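Local coordinates for E3 ubiquitin-protein ligase TRIM65 (PDB 7JL4), which acts as an E3 ubiquitin ligase in innate immunity, autophagy and inflammation, and is represented here by its C-terminal PRY-SPRY (B30.2) domain, at residues Q66-A70 with Q172-P176; H82-L86 with F178-R184. All coordinates share one frame. Residues are numbered along the deposited sequence.

In the fold
From the N terminus, the chain first reaches 66-70, in the loop between strands 61-63 and 72-79, and then 82-86, which includes the start of strand 84-89. It returns much later as 172-176 and runs straight on through strand 175-180 into 178-184. Interaction 1 closes a loop of 101 residues and interaction 2 one of 91. The two loops cross, because their segments alternate along the chain. Both contacts use strand 175-180, near its two ends, and their centres lie about 21 Å apart on opposite sides of the domain centre. Interaction 1 ties the 66-70 loop to the start of this strand. Interaction 2 pairs the strand with 84-89 inside the six-stranded sheet of the SPRY beta-sandwich.

Interaction 1: Q66-A70 with Q172-P176; sequences QSFQA and QPLTP
Both segments are largely extended, except at Gln69 (psi -28°), and run roughly antiparallel, with end-to-end directions 146° apart. Ser67 lies opposite Thr175, Phe68 opposite Leu174 and Gln69 opposite Pro173. Two backbone hydrogen bonds make Phe68 and Leu174 a hydrogen-bonded antiparallel pair: Phe68 N to Leu174 O is 2.8 Å, and Leu174 N to Phe68 O is 2.9 Å. CA-H...O contacts flank them, at 3.2 Å from Ser67 CA to Leu174 O and 3.3 Å from Pro173 CA to Phe68 O. This single beta bridge fastens the loop before strand 72-79 to the entry of strand 175-180 in the B30.2/SPRY sandwich. A water donates to Phe68 O (2.9 Å) and Gln172 O (2.7 Å), extending the pairing. Among side chains, Ser67 OG and Thr175 OG1, both in m rotamers, share a hydrogen bond of 2.7 Å. Phe68, also m, brings CE2 to 3.9 Å from Pro176 CG, which meets the ring edge. The Phe68 ring also meets His73 and Trp75, and both Phe68 and Leu174 touch Leu144 of strand 139-145.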
ATOM      1  N   GLN A  66      -0.008  10.710  -5.314  1.00 23.37           N
ATOM      2  CA  GLN A  66       1.103  11.397  -4.661  1.00 20.62           C
ATOM      3  C   GLN A  66       2.392  10.606  -4.854  1.00 27.86           C
ATOM      4  O   GLN A  66       2.365   9.371  -4.889  1.00 21.90           O
ATOM      5  CB  GLN A  66       0.843  11.562  -3.155  1.00 18.18           C
ATOM      6  CG  GLN A  66      -0.340  12.499  -2.849  1.00 24.29           C
ATOM      7  CD  GLN A  66      -1.701  11.832  -3.044  1.00 23.31           C
ATOM      8  OE1 GLN A  66      -1.854  10.606  -2.882  1.00 22.52           O
ATOM      9  NE2 GLN A  66      -2.687  12.624  -3.397  1.00 21.96           N
ATOM     10  N   SER A  67       3.523  11.316  -4.946  1.00 18.61           N
ATOM     11  CA  SER A  67       4.851  10.694  -4.995  1.00 19.46           C
ATOM     12  C   SER A  67       5.785  11.382  -4.001  1.00 23.09           C
ATOM     13  O   SER A  67       5.582  12.557  -3.645  1.00 21.93           O
ATOM     14  CB  SER A  67       5.449  10.809  -6.397  1.00 21.26           C
ATOM     15  OG  SER A  67       4.663  10.078  -7.316  1.00 23.65           O
ATOM     16  N   PHE A  68       6.867  10.690  -3.600  1.00 17.35           N
ATOM     17  CA  PHE A  68       7.742  11.219  -2.539  1.00 19.99           C
ATOM     18  C   PHE A  68       9.216  11.118  -2.914  1.00 23.35           C
ATOM     19  O   PHE A  68       9.645  10.100  -3.456  1.00 20.39           O
ATOM     20  CB  PHE A  68       7.434  10.471  -1.218  1.00 20.16           C
ATOM     21  CG  PHE A  68       5.976  10.561  -0.827  1.00 22.28           C
ATOM     22  CD1 PHE A  68       5.488  11.691  -0.174  1.00 18.53           C
ATOM     23  CD2 PHE A  68       5.073   9.557  -1.190  1.00 25.34           C
ATOM     24  CE1 PHE A  68       4.137  11.821   0.151  1.00 19.01           C
ATOM     25  CE2 PHE A  68       3.716   9.671  -0.866  1.00 26.42           C
ATOM     26  CZ  PHE A  68       3.244  10.815  -0.200  1.00 22.64           C
ATOM     27  N   GLN A  69      10.020  12.167  -2.644  1.00 20.60           N
ATOM     28  CA  GLN A  69      11.408  12.032  -3.109  1.00 24.57           C
ATOM     29  C   GLN A  69      12.509  12.389  -2.108  1.00 35.07           C
ATOM     30  O   GLN A  69      13.630  11.881  -2.184  1.00 54.08           O
ATOM     31  CB  GLN A  69      11.616  12.841  -4.377  1.00 26.55           C
ATOM     32  CG  GLN A  69      13.024  12.746  -4.980  1.00 30.92           C
ATOM     33  CD  GLN A  69      13.257  13.817  -6.027  1.00 32.17           C
ATOM     34  OE1 GLN A  69      14.159  14.657  -5.912  1.00 45.11           O
ATOM     35  NE2 GLN A  69      12.412  13.832  -7.018  1.00 28.01           N
ATOM     36  N   ALA A  70      12.239  13.268  -1.181  1.00 33.80           N
ATOM     37  CA  ALA A  70      13.145  13.449  -0.068  1.00 26.11           C
ATOM     38  C   ALA A  70      12.241  13.563   1.135  1.00 19.89           C
ATOM     39  O   ALA A  70      11.032  13.348   1.013  1.00 23.13           O
ATOM     40  CB  ALA A  70      14.035  14.683  -0.300  1.00 23.72           C
ATOM     41  N   GLN A 172      14.698   7.526  -7.350  1.00 26.19           N
ATOM     42  CA  GLN A 172      13.597   8.093  -8.110  1.00 27.01           C
ATOM     43  C   GLN A 172      12.484   8.350  -7.113  1.00 27.99           C
ATOM     44  O   GLN A 172      12.491   7.776  -6.018  1.00 23.17           O
ATOM     45  CB  GLN A 172      13.094   7.142  -9.205  1.00 24.81           C
ATOM     46  CG  GLN A 172      13.833   7.278 -10.508  1.00 37.77           C
ATOM     47  CD  GLN A 172      13.396   6.282 -11.546  1.00 35.53           C
ATOM     48  OE1 GLN A 172      13.619   5.076 -11.421  1.00 40.43           O
ATOM     49  NE2 GLN A 172      12.711   6.780 -12.567  1.00 42.29           N
ATOM     50  N   PRO A 173      11.511   9.206  -7.460  1.00 18.28           N
ATOM     51  CA  PRO A 173      10.320   9.366  -6.610  1.00 18.98           C
ATOM     52  C   PRO A 173       9.559   8.062  -6.442  1.00 23.71           C
ATOM     53  O   PRO A 173       9.492   7.241  -7.360  1.00 21.10           O
ATOM     54  CB  PRO A 173       9.471  10.391  -7.376  1.00 23.05           C
ATOM     55  CG  PRO A 173      10.480  11.180  -8.198  1.00 34.33           C
ATOM     56  CD  PRO A 173      11.497  10.118  -8.620  1.00 27.95           C
ATOM     57  N   LEU A 174       8.977   7.880  -5.256  1.00 23.28           N
ATOM     58  CA  LEU A 174       8.221   6.674  -4.910  1.00 21.25           C
ATOM     59  C   LEU A 174       6.734   6.989  -4.867  1.00 24.70           C
ATOM     60  O   LEU A 174       6.315   7.973  -4.228  1.00 21.63           O
ATOM     61  CB  LEU A 174       8.637   6.118  -3.549  1.00 14.75           C
ATOM     62  CG  LEU A 174      10.047   5.585  -3.484  1.00 19.34           C
ATOM     63  CD1 LEU A 174      10.452   5.530  -2.040  1.00 20.24           C
ATOM     64  CD2 LEU A 174      10.071   4.169  -4.094  1.00 22.23           C
ATOM     65  N   THR A 175       5.944   6.160  -5.536  1.00 19.01           N
ATOM     66  CA  THR A 175       4.488   6.301  -5.542  1.00 21.70           C
ATOM     67  C   THR A 175       3.861   5.140  -4.789  1.00 21.74           C
ATOM     68  O   THR A 175       4.191   3.986  -5.093  1.00 20.11           O
ATOM     69  CB  THR A 175       3.972   6.319  -6.996  1.00 25.22           C
ATOM     70  OG1 THR A 175       4.581   7.407  -7.715  1.00 23.06           O
ATOM     71  CG2 THR A 175       2.472   6.532  -7.013  1.00 25.49           C
ATOM     72  N   PRO A 176       2.988   5.376  -3.802  1.00 16.88           N
ATOM     73  CA  PRO A 176       2.286   4.261  -3.158  1.00 16.74           C
ATOM     74  C   PRO A 176       1.495   3.450  -4.179  1.00 22.47           C
ATOM     75  O   PRO A 176       0.873   4.009  -5.093  1.00 21.64           O
ATOM     76  CB  PRO A 176       1.340   4.955  -2.168  1.00 16.38           C
ATOM     77  CG  PRO A 176       1.958   6.329  -1.917  1.00 17.02           C
ATOM     78  CD  PRO A 176       2.602   6.694  -3.241  1.00 20.17           C
TER
HETATM   79  O   HOH W   1      12.080   8.599  -3.486  1.00 26.55           O

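Interaction 2: H82-L86 with F178-R184; sequences HSVTL and FWLLEGR
Trp179, with chi1 t and chi2 near 87°, lays its indole along the strand opposite. Trp179 CE3 comes to 3.4 Å from Thr85 OG1, and Trp179 CZ3 to 3.4 Å from Ser83 O. Strands 84-86 and 178-180 run antiparallel, at 178°, with axes 4.6 Å apart. Thr85 and Trp179 form the hydrogen-bonded pair: Thr85 N to Trp179 O is 2.8 Å, and Trp179 N to Thr85 O is 2.9 Å. Val84 with Leu180 and Leu86 with Phe178 are the non-hydrogen-bonded pairs. These four side chains share the sheet face turned to the other sheet of the SPRY sandwich, where Val84, Phe178 and Leu180 touch Leu186 and Leu86 touches Met142. Leu86 CG lies 3.8 Å from Phe178 CE1. Thr85 and Trp179 occupy the other face and hydrogen-bond to Asp103 and Thr102.

Beyond the strands, Leu181 N donates to Ser83 O at 3.2 Å. Ser83 has positive phi (72°) and forms a G1 beta bulge with Val84 opposite Val116. A type II turn, Leu181 to Arg184, carries Gly183 at phi 92°, and its Arg184 N bonds to Leu181 O at 3.3 Å. Arg184 folds back (m, p, t), so that Arg184 NE donates to His82 O at 2.8 Å and Arg184 NH1 to Glu182 O at 3.1 Å. His82 ND1 and Ser83 OG are hydrogen-bonded at 2.8 Å. The guanidinium thus satisfies the carbonyls of His82 and Glu182, so this link between the two loops rests on backbone acceptors.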
ATOM      1  N   HIS A  82      -7.826  -9.640   4.824  1.00 35.26           N
ATOM      2  CA  HIS A  82      -6.513 -10.021   4.324  1.00 30.10           C
ATOM      3  C   HIS A  82      -6.553 -10.153   2.802  1.00 24.65           C
ATOM      4  O   HIS A  82      -7.608 -10.058   2.170  1.00 30.93           O
ATOM      5  CB  HIS A  82      -6.056 -11.339   4.947  1.00 31.12           C
ATOM      6  CG  HIS A  82      -6.996 -12.475   4.678  1.00 31.21           C
ATOM      7  ND1 HIS A  82      -7.139 -13.032   3.425  1.00 34.64           N
ATOM      8  CD2 HIS A  82      -7.879 -13.113   5.477  1.00 30.15           C
ATOM      9  CE1 HIS A  82      -8.052 -13.987   3.473  1.00 37.95           C
ATOM     10  NE2 HIS A  82      -8.514 -14.059   4.707  1.00 39.36           N
ATOM     11  N   SER A  83      -5.385 -10.471   2.234  1.00 28.32           N
ATOM     12  CA  SER A  83      -5.161 -10.586   0.789  1.00 27.82           C
ATOM     13  C   SER A  83      -5.170  -9.204   0.132  1.00 28.80           C
ATOM     14  O   SER A  83      -5.905  -8.937  -0.819  1.00 26.66           O
ATOM     15  CB  SER A  83      -6.160 -11.530   0.134  1.00 33.63           C
ATOM     16  OG  SER A  83      -6.159 -12.777   0.829  1.00 30.72           O
ATOM     17  N   VAL A  84      -4.349  -8.315   0.682  1.00 29.36           N
ATOM     18  CA  VAL A  84      -4.014  -7.039   0.071  1.00 21.56           C
ATOM     19  C   VAL A  84      -2.506  -6.863   0.166  1.00 22.69           C
ATOM     20  O   VAL A  84      -1.844  -7.464   1.021  1.00 26.11           O
ATOM     21  CB  VAL A  84      -4.759  -5.858   0.752  1.00 24.96           C
ATOM     22  CG1 VAL A  84      -6.275  -6.071   0.668  1.00 24.83           C
ATOM     23  CG2 VAL A  84      -4.340  -5.722   2.202  1.00 23.98           C
ATOM     24  N   THR A  85      -1.955  -6.015  -0.714  1.00 19.37           N
ATOM     25  CA  THR A  85      -0.535  -5.678  -0.674  1.00 16.33           C
ATOM     26  C   THR A  85      -0.406  -4.165  -0.654  1.00 20.32           C
ATOM     27  O   THR A  85      -1.083  -3.477  -1.422  1.00 21.58           O
ATOM     28  CB  THR A  85       0.251  -6.223  -1.876  1.00 21.58           C
ATOM     29  OG1 THR A  85       0.123  -7.643  -1.943  1.00 22.30           O
ATOM     30  CG2 THR A  85       1.767  -5.860  -1.763  1.00 15.59           C
ATOM     31  N   LEU A  86       0.449  -3.660   0.229  1.00 18.49           N
ATOM     32  CA  LEU A  86       0.713  -2.230   0.374  1.00 19.43           C
ATOM     33  C   LEU A  86       2.175  -1.989   0.046  1.00 18.33           C
ATOM     34  O   LEU A  86       3.050  -2.645   0.619  1.00 16.09           O
ATOM     35  CB  LEU A  86       0.448  -1.766   1.817  1.00 22.94           C
ATOM     36  CG  LEU A  86      -0.937  -1.726   2.475  1.00 27.57           C
ATOM     37  CD1 LEU A  86      -1.560  -3.098   2.583  1.00 29.57           C
ATOM     38  CD2 LEU A  86      -0.702  -1.211   3.878  1.00 33.09           C
ATOM     39  N   PHE A 178      -0.842  -0.505  -4.560  1.00 17.73           N
ATOM     40  CA  PHE A 178      -1.595  -1.487  -3.781  1.00 22.77           C
ATOM     41  C   PHE A 178      -2.128  -2.602  -4.676  1.00 23.11           C
ATOM     42  O   PHE A 178      -2.485  -2.362  -5.829  1.00 22.75           O
ATOM     43  CB  PHE A 178      -2.763  -0.793  -3.070  1.00 22.59           C
ATOM     44  CG  PHE A 178      -2.322   0.325  -2.171  1.00 24.06           C
ATOM     45  CD1 PHE A 178      -1.947   0.060  -0.863  1.00 24.04           C
ATOM     46  CD2 PHE A 178      -2.247   1.625  -2.644  1.00 21.30           C
ATOM     47  CE1 PHE A 178      -1.516   1.064  -0.023  1.00 22.56           C
ATOM     48  CE2 PHE A 178      -1.804   2.658  -1.820  1.00 29.11           C
ATOM     49  CZ  PHE A 178      -1.430   2.369  -0.495  1.00 25.80           C
ATOM     50  N   TRP A 179      -2.230  -3.814  -4.112  1.00 21.14           N
ATOM     51  CA  TRP A 179      -2.844  -4.966  -4.759  1.00 22.29           C
ATOM     52  C   TRP A 179      -4.009  -5.439  -3.898  1.00 28.03           C
ATOM     53  O   TRP A 179      -3.919  -5.427  -2.662  1.00 23.94           O
ATOM     54  CB  TRP A 179      -1.841  -6.101  -4.913  1.00 20.20           C
ATOM     55  CG  TRP A 179      -2.423  -7.410  -5.390  1.00 23.31           C
ATOM     56  CD1 TRP A 179      -2.618  -7.790  -6.674  1.00 25.53           C
ATOM     57  CD2 TRP A 179      -2.824  -8.526  -4.567  1.00 26.84           C
ATOM     58  NE1 TRP A 179      -3.125  -9.101  -6.714  1.00 26.53           N
ATOM     59  CE2 TRP A 179      -3.264  -9.555  -5.427  1.00 26.81           C
ATOM     60  CE3 TRP A 179      -2.856  -8.744  -3.183  1.00 23.42           C
ATOM     61  CZ2 TRP A 179      -3.733 -10.784  -4.944  1.00 30.46           C
ATOM     62  CZ3 TRP A 179      -3.323  -9.962  -2.703  1.00 24.91           C
ATOM     63  CH2 TRP A 179      -3.756 -10.964  -3.587  1.00 28.21           C
ATOM     64  N   LEU A 180      -5.104  -5.833  -4.547  1.00 27.67           N
ATOM     65  CA  LEU A 180      -6.329  -6.231  -3.857  1.00 27.05           C
ATOM     66  C   LEU A 180      -6.915  -7.475  -4.500  1.00 28.94           C
ATOM     67  O   LEU A 180      -7.247  -7.460  -5.688  1.00 32.64           O
ATOM     68  CB  LEU A 180      -7.388  -5.126  -3.901  1.00 26.33           C
ATOM     69  CG  LEU A 180      -7.235  -3.806  -3.177  1.00 24.50           C
ATOM     70  CD1 LEU A 180      -6.336  -2.861  -3.982  1.00 25.67           C
ATOM     71  CD2 LEU A 180      -8.641  -3.243  -2.986  1.00 24.46           C
ATOM     72  N   LEU A 181      -7.133  -8.508  -3.696  1.00 31.96           N
ATOM     73  CA  LEU A 181      -7.943  -9.637  -4.130  1.00 33.19           C
ATOM     74  C   LEU A 181      -9.383  -9.179  -4.379  1.00 32.86           C
ATOM     75  O   LEU A 181      -9.810  -8.131  -3.901  1.00 31.91           O
ATOM     76  CB  LEU A 181      -7.909 -10.730  -3.070  1.00 33.97           C
ATOM     77  CG  LEU A 181      -8.290 -12.106  -3.605  1.00 34.19           C
ATOM     78  CD1 LEU A 181      -7.333 -12.433  -4.719  1.00 36.53           C
ATOM     79  CD2 LEU A 181      -8.230 -13.129  -2.497  1.00 40.49           C
ATOM     80  N   GLU A 182     -10.137  -9.965  -5.151  1.00 33.32           N
ATOM     81  CA  GLU A 182     -11.543  -9.627  -5.368  1.00 34.71           C
ATOM     82  C   GLU A 182     -12.288  -9.583  -4.037  1.00 40.82           C
ATOM     83  O   GLU A 182     -12.098 -10.450  -3.178  1.00 37.08           O
ATOM     84  CB  GLU A 182     -12.212 -10.652  -6.298  1.00 40.70           C
ATOM     85  CG  GLU A 182     -13.718 -10.481  -6.460  1.00 43.12           C
ATOM     86  CD  GLU A 182     -14.362 -11.612  -7.262  1.00 58.07           C
ATOM     87  OE1 GLU A 182     -15.432 -12.115  -6.853  1.00 60.75           O
ATOM     88  OE2 GLU A 182     -13.789 -11.999  -8.303  1.00 57.46           O
ATOM     89  N   GLY A 183     -13.159  -8.574  -3.876  1.00 35.10           N
ATOM     90  CA  GLY A 183     -13.958  -8.410  -2.675  1.00 35.99           C
ATOM     91  C   GLY A 183     -13.342  -7.515  -1.606  1.00 33.64           C
ATOM     92  O   GLY A 183     -14.027  -7.174  -0.627  1.00 35.24           O
ATOM     93  N   ARG A 184     -12.080  -7.132  -1.753  1.00 31.80           N
ATOM     94  CA  ARG A 184     -11.405  -6.376  -0.712  1.00 33.16           C
ATOM     95  C   ARG A 184     -11.617  -4.888  -0.935  1.00 30.35           C
ATOM     96  O   ARG A 184     -11.740  -4.429  -2.072  1.00 29.32           O
ATOM     97  CB  ARG A 184      -9.905  -6.686  -0.679  1.00 30.00           C
ATOM     98  CG  ARG A 184      -9.546  -7.892   0.189  1.00 32.51           C
ATOM     99  CD  ARG A 184     -10.155  -9.189  -0.375  1.00 33.82           C
ATOM    100  NE  ARG A 184      -9.750 -10.352   0.414  1.00 31.61           N
ATOM    101  CZ  ARG A 184     -10.269 -11.573   0.311  1.00 35.22           C
ATOM    102  NH1 ARG A 184     -11.259 -11.842  -0.536  1.00 35.89           N
ATOM    103  NH2 ARG A 184      -9.803 -12.532   1.096  1.00 35.33           N
TER